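Local coordinates for erythrocyte membrane protein 1 (Plasmodium falciparum, PDB 2XU0) that probably binds host cell-surface receptors as a variant adhesin of the parasite, represented here by its N-terminal segment and first Duffy-binding-like domain, which is implicated in rosetting, at residues G183-F196 against W265-F279. The protein carries 10 engineered substitutions. Sequence-based numbering, arbitrary orientation.
Sequences GNKAGICTSLARSF and WKALTCSAPYYADYF. Engineered in segment 183-196: Ala-186 (natural residue Ser).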
ATOM      1  N   GLY A 183     -16.150   7.413 -12.760  1.00 49.82           N
ATOM      2  CA  GLY A 183     -15.706   6.201 -13.440  1.00 48.63           C
ATOM      3  C   GLY A 183     -15.849   4.996 -12.532  1.00 51.43           C
ATOM      4  O   GLY A 183     -16.307   5.144 -11.393  1.00 52.09           O
ATOM      5  N   ASN A 184     -15.473   3.782 -13.024  1.00 44.61           N
ATOM      6  CA  ASN A 184     -15.495   2.578 -12.192  1.00 43.17           C
ATOM      7  C   ASN A 184     -14.374   2.818 -11.161  1.00 44.51           C
ATOM      8  O   ASN A 184     -13.251   3.138 -11.540  1.00 44.23           O
ATOM      9  CB  ASN A 184     -15.236   1.306 -13.031  1.00 41.36           C
ATOM     10  CG  ASN A 184     -15.189   0.036 -12.229  1.00 47.71           C
ATOM     11  OD1 ASN A 184     -14.238  -0.205 -11.477  1.00 40.91           O
ATOM     12  ND2 ASN A 184     -16.177  -0.846 -12.424  1.00 36.78           N
ATOM     13  N   LYS A 185     -14.701   2.750  -9.876  1.00 39.28           N
ATOM     14  CA  LYS A 185     -13.754   3.075  -8.793  1.00 37.25           C
ATOM     15  C   LYS A 185     -12.768   1.921  -8.491  1.00 39.16           C
ATOM     16  O   LYS A 185     -12.758   1.360  -7.386  1.00 38.53           O
ATOM     17  CB  LYS A 185     -14.544   3.529  -7.561  1.00 38.54           C
ATOM     18  CG  LYS A 185     -15.288   4.849  -7.775  1.00 42.62           C
ATOM     19  CD  LYS A 185     -16.544   4.859  -6.901  1.00 56.17           C
ATOM     20  CE  LYS A 185     -17.451   6.016  -7.217  1.00 77.06           C
ATOM     21  NZ  LYS A 185     -18.660   6.030  -6.352  1.00 89.25           N
ATOM     22  N   ALA A 186     -11.977   1.531  -9.514  1.00 35.41           N
ATOM     23  CA  ALA A 186     -10.997   0.431  -9.441  1.00 34.84           C
ATOM     24  C   ALA A 186      -9.971   0.678  -8.345  1.00 37.55           C
ATOM     25  O   ALA A 186      -9.533  -0.283  -7.719  1.00 37.27           O
ATOM     26  CB  ALA A 186     -10.290   0.252 -10.770  1.00 34.96           C
ATOM     27  N   GLY A 187      -9.657   1.962  -8.106  1.00 34.02           N
ATOM     28  CA  GLY A 187      -8.716   2.423  -7.083  1.00 33.72           C
ATOM     29  C   GLY A 187      -9.085   1.967  -5.684  1.00 36.13           C
ATOM     30  O   GLY A 187      -8.203   1.659  -4.897  1.00 35.29           O
ATOM     31  N   ILE A 188     -10.396   1.905  -5.380  1.00 32.39           N
ATOM     32  CA  ILE A 188     -10.937   1.468  -4.087  1.00 32.68           C
ATOM     33  C   ILE A 188     -10.700  -0.032  -3.919  1.00 35.09           C
ATOM     34  O   ILE A 188     -10.301  -0.467  -2.841  1.00 34.14           O
ATOM     35  CB  ILE A 188     -12.455   1.831  -3.970  1.00 35.53           C
ATOM     36  CG1 ILE A 188     -12.673   3.362  -3.989  1.00 36.47           C
ATOM     37  CG2 ILE A 188     -13.098   1.152  -2.750  1.00 34.40           C
ATOM     38  CD1 ILE A 188     -14.189   3.869  -3.678  1.00 41.68           C
ATOM     39  N   CYS A 189     -10.984  -0.827  -4.987  1.00 31.28           N
ATOM     40  CA  CYS A 189     -10.759  -2.272  -5.002  1.00 31.48           C
ATOM     41  C   CYS A 189      -9.254  -2.577  -4.717  1.00 31.63           C
ATOM     42  O   CYS A 189      -8.960  -3.484  -3.951  1.00 28.40           O
ATOM     43  CB  CYS A 189     -11.228  -2.868  -6.335  1.00 32.39           C
ATOM     44  SG  CYS A 189     -12.994  -2.596  -6.673  1.00 36.00           S
ATOM     45  N   THR A 190      -8.332  -1.786  -5.291  1.00 28.74           N
ATOM     46  CA  THR A 190      -6.860  -1.908  -5.058  1.00 30.02           C
ATOM     47  C   THR A 190      -6.551  -1.668  -3.557  1.00 33.98           C
ATOM     48  O   THR A 190      -5.828  -2.462  -2.956  1.00 32.11           O
ATOM     49  CB  THR A 190      -6.076  -0.929  -5.982  1.00 34.98           C
ATOM     50  OG1 THR A 190      -6.240  -1.374  -7.330  1.00 33.06           O
ATOM     51  CG2 THR A 190      -4.574  -0.881  -5.675  1.00 37.24           C
ATOM     52  N   SER A 191      -7.131  -0.590  -2.946  1.00 32.30           N
ATOM     53  CA  SER A 191      -6.873  -0.309  -1.526  1.00 32.14           C
ATOM     54  C   SER A 191      -7.429  -1.391  -0.640  1.00 33.05           C
ATOM     55  O   SER A 191      -6.772  -1.771   0.332  1.00 33.09           O
ATOM     56  CB  SER A 191      -7.378   1.073  -1.124  1.00 38.12           C
ATOM     57  OG  SER A 191      -6.628   2.045  -1.827  1.00 45.53           O
ATOM     58  N   LEU A 192      -8.620  -1.944  -1.005  1.00 28.69           N
ATOM     59  CA  LEU A 192      -9.210  -3.076  -0.307  1.00 27.87           C
ATOM     60  C   LEU A 192      -8.312  -4.300  -0.429  1.00 31.53           C
ATOM     61  O   LEU A 192      -8.171  -5.041   0.539  1.00 33.79           O
ATOM     62  CB  LEU A 192     -10.605  -3.415  -0.875  1.00 28.59           C
ATOM     63  CG  LEU A 192     -11.768  -2.444  -0.533  1.00 33.36           C
ATOM     64  CD1 LEU A 192     -13.082  -2.951  -1.154  1.00 32.96           C
ATOM     65  CD2 LEU A 192     -11.937  -2.298   0.954  1.00 33.87           C
ATOM     66  N   ALA A 193      -7.726  -4.542  -1.605  1.00 25.24           N
ATOM     67  CA  ALA A 193      -6.813  -5.708  -1.796  1.00 25.05           C
ATOM     68  C   ALA A 193      -5.568  -5.547  -0.886  1.00 29.03           C
ATOM     69  O   ALA A 193      -5.065  -6.523  -0.328  1.00 28.46           O
ATOM     70  CB  ALA A 193      -6.396  -5.791  -3.239  1.00 25.80           C
ATOM     71  N   ARG A 194      -5.133  -4.298  -0.671  1.00 26.64           N
ATOM     72  CA  ARG A 194      -3.988  -4.022   0.196  1.00 26.52           C
ATOM     73  C   ARG A 194      -4.293  -4.303   1.646  1.00 29.04           C
ATOM     74  O   ARG A 194      -3.439  -4.847   2.329  1.00 28.48           O
ATOM     75  CB  ARG A 194      -3.479  -2.605  -0.001  1.00 26.42           C
ATOM     76  CG  ARG A 194      -2.847  -2.411  -1.350  1.00 27.98           C
ATOM     77  CD  ARG A 194      -2.462  -0.978  -1.442  1.00 31.57           C
ATOM     78  NE  ARG A 194      -1.704  -0.708  -2.650  1.00 33.09           N
ATOM     79  CZ  ARG A 194      -1.836   0.397  -3.359  1.00 40.68           C
ATOM     80  NH1 ARG A 194      -2.709   1.326  -2.990  1.00 35.65           N
ATOM     81  NH2 ARG A 194      -1.102   0.590  -4.436  1.00 25.07           N
ATOM     82  N   SER A 195      -5.522  -3.963   2.115  1.00 26.44           N
ATOM     83  CA  SER A 195      -5.961  -4.238   3.479  1.00 26.19           C
ATOM     84  C   SER A 195      -6.207  -5.713   3.666  1.00 26.85           C
ATOM     85  O   SER A 195      -5.875  -6.258   4.703  1.00 27.89           O
ATOM     86  CB  SER A 195      -7.215  -3.424   3.822  1.00 29.30           C
ATOM     87  OG  SER A 195      -6.811  -2.106   4.139  1.00 34.56           O
ATOM     88  N   PHE A 196      -6.828  -6.365   2.665  1.00 25.83           N
ATOM     89  CA  PHE A 196      -7.092  -7.812   2.661  1.00 24.38           C
ATOM     90  C   PHE A 196      -5.779  -8.554   2.889  1.00 28.09           C
ATOM     91  O   PHE A 196      -5.721  -9.508   3.690  1.00 29.39           O
ATOM     92  CB  PHE A 196      -7.636  -8.216   1.289  1.00 25.80           C
ATOM     93  CG  PHE A 196      -7.932  -9.679   1.086  1.00 26.83           C
ATOM     94  CD1 PHE A 196      -8.922 -10.316   1.828  1.00 30.07           C
ATOM     95  CD2 PHE A 196      -7.328 -10.386   0.050  1.00 28.84           C
ATOM     96  CE1 PHE A 196      -9.294 -11.644   1.540  1.00 31.46           C
ATOM     97  CE2 PHE A 196      -7.679 -11.716  -0.225  1.00 30.48           C
ATOM     98  CZ  PHE A 196      -8.632 -12.347   0.542  1.00 29.98           C
ATOM     99  N   TRP A 265     -12.896 -12.046   1.975  1.00 30.69           N
ATOM    100  CA  TRP A 265     -12.950 -11.063   0.869  1.00 28.70           C
ATOM    101  C   TRP A 265     -14.386 -10.563   0.687  1.00 33.54           C
ATOM    102  O   TRP A 265     -14.575  -9.388   0.374  1.00 32.91           O
ATOM    103  CB  TRP A 265     -12.458 -11.675  -0.452  1.00 26.52           C
ATOM    104  CG  TRP A 265     -12.510 -10.696  -1.614  1.00 26.31           C
ATOM    105  CD1 TRP A 265     -13.435 -10.660  -2.615  1.00 28.78           C
ATOM    106  CD2 TRP A 265     -11.655  -9.564  -1.819  1.00 25.61           C
ATOM    107  NE1 TRP A 265     -13.235  -9.555  -3.405  1.00 28.05           N
ATOM    108  CE2 TRP A 265     -12.111  -8.899  -2.974  1.00 28.76           C
ATOM    109  CE3 TRP A 265     -10.521  -9.060  -1.149  1.00 26.25           C
ATOM    110  CZ2 TRP A 265     -11.495  -7.744  -3.458  1.00 28.33           C
ATOM    111  CZ3 TRP A 265      -9.916  -7.914  -1.627  1.00 26.48           C
ATOM    112  CH2 TRP A 265     -10.371  -7.291  -2.788  1.00 27.30           C
ATOM    113  N   LYS A 266     -15.387 -11.491   0.812  1.00 31.79           N
ATOM    114  CA  LYS A 266     -16.823 -11.178   0.689  1.00 31.39           C
ATOM    115  C   LYS A 266     -17.201 -10.169   1.775  1.00 36.66           C
ATOM    116  O   LYS A 266     -17.726  -9.122   1.454  1.00 37.83           O
ATOM    117  CB  LYS A 266     -17.673 -12.468   0.768  1.00 32.65           C
ATOM    118  CG  LYS A 266     -19.120 -12.260   0.352  1.00 46.36           C
ATOM    119  CD  LYS A 266     -19.906 -13.559   0.248  1.00 48.86           C
ATOM    120  CE  LYS A 266     -21.354 -13.258  -0.083  1.00 61.10           C
ATOM    121  NZ  LYS A 266     -22.207 -14.479  -0.058  1.00 67.03           N
ATOM    122  N   ALA A 267     -16.838 -10.424   3.049  1.00 34.86           N
ATOM    123  CA  ALA A 267     -17.105  -9.461   4.123  1.00 34.00           C
ATOM    124  C   ALA A 267     -16.419  -8.100   3.861  1.00 38.24           C
ATOM    125  O   ALA A 267     -17.054  -7.043   3.963  1.00 37.01           O
ATOM    126  CB  ALA A 267     -16.661 -10.041   5.458  1.00 34.36           C
ATOM    127  N   LEU A 268     -15.131  -8.128   3.470  1.00 34.36           N
ATOM    128  CA  LEU A 268     -14.374  -6.912   3.194  1.00 34.42           C
ATOM    129  C   LEU A 268     -15.026  -6.011   2.157  1.00 38.48           C
ATOM    130  O   LEU A 268     -14.900  -4.785   2.242  1.00 36.37           O
ATOM    131  CB  LEU A 268     -12.910  -7.261   2.790  1.00 34.23           C
ATOM    132  CG  LEU A 268     -11.949  -6.071   2.489  1.00 36.43           C
ATOM    133  CD1 LEU A 268     -11.635  -5.242   3.764  1.00 35.13           C
ATOM    134  CD2 LEU A 268     -10.659  -6.581   1.875  1.00 35.37           C
ATOM    135  N   THR A 269     -15.677  -6.621   1.149  1.00 36.97           N
ATOM    136  CA  THR A 269     -16.328  -5.887   0.058  1.00 37.55           C
ATOM    137  C   THR A 269     -17.843  -5.623   0.285  1.00 42.82           C
ATOM    138  O   THR A 269     -18.471  -5.061  -0.610  1.00 42.12           O
ATOM    139  CB  THR A 269     -16.123  -6.598  -1.277  1.00 37.63           C
ATOM    140  OG1 THR A 269     -16.580  -7.938  -1.111  1.00 34.67           O
ATOM    141  CG2 THR A 269     -14.692  -6.544  -1.771  1.00 31.47           C
ATOM    142  N   CYS A 270     -18.416  -5.991   1.462  1.00 42.15           N
ATOM    143  CA  CYS A 270     -19.841  -5.730   1.822  1.00 42.94           C
ATOM    144  C   CYS A 270     -20.306  -4.319   1.393  1.00 46.53           C
ATOM    145  O   CYS A 270     -21.363  -4.178   0.780  1.00 46.97           O
ATOM    146  CB  CYS A 270     -20.103  -5.962   3.317  1.00 43.37           C
ATOM    147  SG  CYS A 270     -20.156  -7.695   3.832  0.50 47.22           S
ATOM    148  N   SER A 271     -19.486  -3.288   1.682  1.00 42.11           N
ATOM    149  CA  SER A 271     -19.783  -1.876   1.390  1.00 41.80           C
ATOM    150  C   SER A 271     -19.122  -1.350   0.141  1.00 44.72           C
ATOM    151  O   SER A 271     -19.157  -0.141  -0.095  1.00 44.34           O
ATOM    152  CB  SER A 271     -19.361  -1.003   2.571  1.00 46.52           C
ATOM    153  OG  SER A 271     -17.978  -1.186   2.835  1.00 59.25           O
ATOM    154  N   ALA A 272     -18.473  -2.218  -0.640  1.00 41.99           N
ATOM    155  CA  ALA A 272     -17.760  -1.748  -1.827  1.00 41.89           C
ATOM    156  C   ALA A 272     -18.761  -1.178  -2.824  1.00 45.06           C
ATOM    157  O   ALA A 272     -19.862  -1.726  -2.936  1.00 44.31           O
ATOM    158  CB  ALA A 272     -16.947  -2.883  -2.450  1.00 42.89           C
ATOM    159  N   PRO A 273     -18.450  -0.042  -3.490  1.00 41.41           N
ATOM    160  CA  PRO A 273     -19.414   0.526  -4.449  1.00 41.33           C
ATOM    161  C   PRO A 273     -19.763  -0.473  -5.533  1.00 47.84           C
ATOM    162  O   PRO A 273     -18.903  -1.284  -5.913  1.00 47.61           O
ATOM    163  CB  PRO A 273     -18.651   1.699  -5.066  1.00 42.66           C
ATOM    164  CG  PRO A 273     -17.578   2.015  -4.101  1.00 47.12           C
ATOM    165  CD  PRO A 273     -17.189   0.723  -3.489  1.00 42.62           C
ATOM    166  N   TYR A 274     -21.018  -0.419  -6.036  1.00 45.10           N
ATOM    167  CA  TYR A 274     -21.449  -1.303  -7.126  1.00 44.94           C
ATOM    168  C   TYR A 274     -20.566  -1.153  -8.354  1.00 45.44           C
ATOM    169  O   TYR A 274     -20.135  -2.146  -8.911  1.00 45.75           O
ATOM    170  CB  TYR A 274     -22.930  -1.107  -7.511  1.00 47.28           C
ATOM    171  CG  TYR A 274     -23.357  -2.088  -8.585  1.00 50.65           C
ATOM    172  CD1 TYR A 274     -23.600  -3.427  -8.277  1.00 52.36           C
ATOM    173  CD2 TYR A 274     -23.427  -1.703  -9.924  1.00 52.08           C
ATOM    174  CE1 TYR A 274     -23.958  -4.342  -9.264  1.00 54.31           C
ATOM    175  CE2 TYR A 274     -23.782  -2.611 -10.922  1.00 53.39           C
ATOM    176  CZ  TYR A 274     -24.059  -3.927 -10.584  1.00 63.01           C
ATOM    177  OH  TYR A 274     -24.412  -4.828 -11.560  1.00 67.13           O
ATOM    178  N   TYR A 275     -20.292   0.076  -8.759  1.00 41.07           N
ATOM    179  CA  TYR A 275     -19.482   0.356  -9.927  1.00 41.13           C
ATOM    180  C   TYR A 275     -18.012   0.491  -9.532  1.00 43.19           C
ATOM    181  O   TYR A 275     -17.430   1.580  -9.508  1.00 41.88           O
ATOM    182  CB  TYR A 275     -20.045   1.563 -10.688  1.00 43.43           C
ATOM    183  CG  TYR A 275     -21.467   1.340 -11.178  1.00 47.43           C
ATOM    184  CD1 TYR A 275     -21.720   0.620 -12.345  1.00 50.08           C
ATOM    185  CD2 TYR A 275     -22.557   1.902 -10.507  1.00 48.45           C
ATOM    186  CE1 TYR A 275     -23.023   0.436 -12.819  1.00 52.01           C
ATOM    187  CE2 TYR A 275     -23.869   1.715 -10.964  1.00 49.38           C
ATOM    188  CZ  TYR A 275     -24.096   0.981 -12.120  1.00 58.30           C
ATOM    189  OH  TYR A 275     -25.378   0.788 -12.590  1.00 56.55           O
ATOM    190  N   ALA A 276     -17.444  -0.647  -9.135  1.00 39.95           N
ATOM    191  CA  ALA A 276     -16.040  -0.791  -8.724  1.00 38.12           C
ATOM    192  C   ALA A 276     -15.639  -2.234  -8.938  1.00 39.68           C
ATOM    193  O   ALA A 276     -16.302  -3.157  -8.459  1.00 39.24           O
ATOM    194  CB  ALA A 276     -15.851  -0.388  -7.269  1.00 38.12           C
ATOM    195  N   ASP A 277     -14.575  -2.437  -9.690  1.00 34.94           N
ATOM    196  CA  ASP A 277     -14.099  -3.795  -9.949  1.00 34.88           C
ATOM    197  C   ASP A 277     -12.587  -3.843  -9.857  1.00 37.47           C
ATOM    198  O   ASP A 277     -11.931  -2.824 -10.089  1.00 36.51           O
ATOM    199  CB  ASP A 277     -14.574  -4.294 -11.339  1.00 36.87           C
ATOM    200  CG  ASP A 277     -16.055  -4.610 -11.364  1.00 42.28           C
ATOM    201  OD1 ASP A 277     -16.434  -5.718 -10.914  1.00 39.39           O
ATOM    202  OD2 ASP A 277     -16.846  -3.703 -11.707  1.00 46.91           O
ATOM    203  N   TYR A 278     -12.035  -5.010  -9.505  1.00 34.99           N
ATOM    204  CA  TYR A 278     -10.574  -5.145  -9.432  1.00 34.41           C
ATOM    205  C   TYR A 278     -10.033  -5.484 -10.816  1.00 39.79           C
ATOM    206  O   TYR A 278     -10.542  -6.398 -11.474  1.00 38.74           O
ATOM    207  CB  TYR A 278     -10.172  -6.239  -8.429  1.00 33.59           C
ATOM    208  CG  TYR A 278      -8.689  -6.237  -8.105  1.00 31.60           C
ATOM    209  CD1 TYR A 278      -8.122  -5.207  -7.362  1.00 34.05           C
ATOM    210  CD2 TYR A 278      -7.859  -7.266  -8.535  1.00 30.34           C
ATOM    211  CE1 TYR A 278      -6.760  -5.183  -7.081  1.00 36.33           C
ATOM    212  CE2 TYR A 278      -6.500  -7.283  -8.207  1.00 30.95           C
ATOM    213  CZ  TYR A 278      -5.958  -6.235  -7.476  1.00 39.07           C
ATOM    214  OH  TYR A 278      -4.614  -6.154  -7.215  1.00 40.69           O
ATOM    215  N   PHE A 279      -9.006  -4.766 -11.251  1.00 34.87           N
ATOM    216  CA  PHE A 279      -8.410  -5.042 -12.548  1.00 34.44           C
ATOM    217  C   PHE A 279      -6.937  -5.330 -12.387  1.00 36.01           C
ATOM    218  O   PHE A 279      -6.240  -4.623 -11.650  1.00 34.28           O
ATOM    219  CB  PHE A 279      -8.570  -3.843 -13.510  1.00 36.62           C
ATOM    220  CG  PHE A 279      -9.975  -3.439 -13.880  1.00 39.54           C
ATOM    221  CD1 PHE A 279     -10.500  -3.751 -15.127  1.00 43.13           C
ATOM    222  CD2 PHE A 279     -10.753  -2.682 -13.006  1.00 41.99           C
ATOM    223  CE1 PHE A 279     -11.779  -3.317 -15.493  1.00 44.25           C
ATOM    224  CE2 PHE A 279     -12.042  -2.267 -13.366  1.00 45.59           C
ATOM    225  CZ  PHE A 279     -12.548  -2.594 -14.606  1.00 43.84           C
TER
HETATM  226  O   HOH W   1      -8.150  -2.531  -9.312  1.00 42.83           O
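Asn-184 grips Asp-277 twice through its amide. Asn-184 OD1 accepts a hydrogen bond from Asp-277 N at 2.9 Å; the donor lies in the plane of the amide carbonyl, at one of its lone pairs. Asn-184 ND2 donates to the anti lone pair of Asp-277 OD2 at 3.0 Å. Amide and carboxylate are nearly coplanar, and the two bonds should fix the flip of the amide. Asn-184 CG stands anti to the backbone N (chi1 178°), which carries the amide across to the 265-279 segment. Asp-277 OD1 turns elsewhere, to Ser-290 and Gly-293. A third bond, straighter at 166°, joins Lys-185 N to Tyr-275 O just where helix 186-204 begins, with Lys-185 as its N-cap. In the first turn of the helix a water donates to the backbone O of Ala-186, an engineered residue, accepts from Phe-279 N and also meets Thr-190 OG1.

Both segments belong to the largely helical Duffy-binding-like fold: the chain leaves helix 249-268, makes a type I turn over Thr-269 to Ala-272 and then runs back along helix 186-204 to Ala-276, beside Lys-185. Midway, Cys-189, disulfide-bonded to Cys-295, lays its SG 3.4 Å from Asp-277 N and against Ala-276 CB; Ala-276 is backbone hydrogen-bonded to Cys-295.

Among the aromatic contacts, Trp-265 drives the edge of its six-membered ring into one face of Phe-196, a T-shaped pair with planes at 77° and Trp-265 CE3 3.5 Å from Phe-196 CG. Tyr-278, reaching back along the helix, presents its ring edge to Thr-190 CA, and its hydroxyl continues to Glu-27.

Aliphatic groups fill in between. Leu-192 and Leu-268 run antiparallel, side by side, with Leu-192 CD2 against Leu-268 CG; Leu-268 CD2 also meets Phe-196 CB at 3.5 Å. Ile-188 CD1 meets Pro-273 CG tip to tip at 3.9 Å.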